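Side-chain contact in gamma-hexachlorocyclohexane dehydrochlorinase (Novosphingobium barchaimii LL02, PDB 5KVB), which probably catalyses two successive dehydrochlorinations of the pollutant lindane, by way of a pentachlorocyclohexene, to a tetrachlorocyclohexadiene: residues A63-L66 against V67-V71. Numbering follows the deposited sequence.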
loop_
_atom_site.group_PDB
_atom_site.type_symbol
_atom_site.label_atom_id
_atom_site.label_comp_id
_atom_site.label_asym_id
_atom_site.label_seq_id
_atom_site.Cartn_x
_atom_site.Cartn_y
_atom_site.Cartn_z
ATOM N N ALA A 63 -4.586 23.645 7.127
ATOM C CA ALA A 63 -3.891 22.623 6.345
ATOM C C ALA A 63 -3.100 23.257 5.201
ATOM O O ALA A 63 -1.932 22.918 4.980
ATOM C CB ALA A 63 -4.900 21.589 5.803
ATOM N N LEU A 64 -3.722 24.189 4.485
ATOM C CA LEU A 64 -3.027 24.855 3.380
ATOM C C LEU A 64 -1.910 25.778 3.876
ATOM O O LEU A 64 -0.872 25.915 3.220
ATOM C CB LEU A 64 -4.028 25.626 2.518
ATOM C CG LEU A 64 -4.997 24.728 1.741
ATOM C CD1 LEU A 64 -5.900 25.558 0.837
ATOM C CD2 LEU A 64 -4.242 23.684 0.930
ATOM N N ASP A 65 -2.103 26.399 5.035
ATOM C CA ASP A 65 -1.052 27.217 5.636
ATOM C C ASP A 65 0.182 26.375 5.967
ATOM O O ASP A 65 1.318 26.758 5.675
ATOM C CB ASP A 65 -1.577 27.898 6.899
ATOM C CG ASP A 65 -0.619 28.938 7.441
ATOM O OD1 ASP A 65 -0.075 29.725 6.634
ATOM O OD2 ASP A 65 -0.412 28.967 8.671
ATOM N N LEU A 66 -0.045 25.217 6.572
ATOM C CA LEU A 66 1.037 24.311 6.928
ATOM C C LEU A 66 1.836 23.864 5.710
ATOM O O LEU A 66 3.067 23.896 5.730
ATOM C CB LEU A 66 0.482 23.080 7.661
ATOM C CG LEU A 66 1.484 21.949 7.944
ATOM C CD1 LEU A 66 2.618 22.444 8.850
ATOM C CD2 LEU A 66 0.776 20.742 8.549
ATOM N N VAL A 67 1.160 23.435 4.650
ATOM C CA VAL A 67 1.917 22.922 3.515
ATOM C C VAL A 67 2.551 24.061 2.699
ATOM O O VAL A 67 3.708 23.951 2.298
ATOM C CB VAL A 67 1.061 22.004 2.611
ATOM C CG1 VAL A 67 0.714 20.726 3.359
ATOM C CG2 VAL A 67 -0.202 22.697 2.140
ATOM N N ASN A 68 1.852 25.177 2.498
ATOM C CA ASN A 68 2.446 26.271 1.714
ATOM C C ASN A 68 3.616 26.992 2.388
ATOM O O ASN A 68 4.528 27.472 1.699
ATOM C CB ASN A 68 1.383 27.310 1.350
ATOM C CG ASN A 68 0.615 26.943 0.102
ATOM O OD1 ASN A 68 1.140 27.002 -1.009
ATOM N ND2 ASN A 68 -0.643 26.570 0.275
ATOM N N ASN A 69 3.593 27.077 3.716
ATOM C CA ASN A 69 4.566 27.901 4.439
ATOM C C ASN A 69 5.655 27.118 5.178
ATOM O O ASN A 69 6.766 27.617 5.351
ATOM C CB ASN A 69 3.832 28.809 5.434
ATOM C CG ASN A 69 2.900 29.790 4.749
ATOM O OD1 ASN A 69 3.284 30.474 3.801
ATOM N ND2 ASN A 69 1.665 29.851 5.221
ATOM N N VAL A 70 5.342 25.905 5.618
ATOM C CA VAL A 70 6.308 25.105 6.361
ATOM C C VAL A 70 6.829 23.928 5.536
ATOM O O VAL A 70 8.037 23.754 5.409
ATOM C CB VAL A 70 5.713 24.570 7.686
ATOM C CG1 VAL A 70 6.757 23.784 8.459
ATOM C CG2 VAL A 70 5.174 25.710 8.534
ATOM N N VAL A 71 5.934 23.125 4.964
ATOM C CA VAL A 71 6.371 21.874 4.346
ATOM C C VAL A 71 6.890 22.035 2.919
ATOM O O VAL A 71 8.057 21.721 2.657
ATOM C CB VAL A 71 5.243 20.829 4.352
ATOM C CG1 VAL A 71 5.725 19.537 3.713
ATOM C CG2 VAL A 71 4.780 20.574 5.782
#
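L64 and N68 meet one turn apart in helix 59-71 of this SnoaL-like (NTF2-clan) fold, whose last turn widens from alpha to pi. Both nitrogens of N68 bond to L64 O. The backbone N lies 2.9 Å from it, and the side-chain ND2 of N68 reaches the same oxygen at 3.0 Å. They arrive from opposite faces of the carbonyl plane, ND2 from well above it, 38° out and therefore not on a lone pair, with a moderately bent N-H...O angle of 149°. The side chain thus folds back on its own helix, and ND2 also donates to E36 OE2 on helix 36-40. An alanine here would remove the amide, and L64 O would probably lose its second donor and the E36 carboxylate this mate, with the polar tie between the two helices.

On the sheet-facing side, L66 packs against W49 and V51 of strand 47-51 and Y57 of strand 55-58. Its CG stands anti to the backbone N (chi1 173°), which carries the branch out toward the strands, while CD1 leans toward the C-terminal end of the helix and rests on V70 CB at 3.9 Å; CG lies 4.2 Å from V71 CG2. V70 also touches Y57, while the V71 side chain is about 6 Å from that of H80, the probable proton acceptor, so the widened turn lies near the probable active site. L64 CD2 and V67 CG2 also touch, at 4.3 Å, and both residues pack on L39.

L66 O keeps the alpha-type i+4 bond from V70 N at 3.0 Å, from above the carbonyl plane; the pi-type turn is marked by the i+5 bond it gains from V71 N at 3.1 Å, lying in that plane.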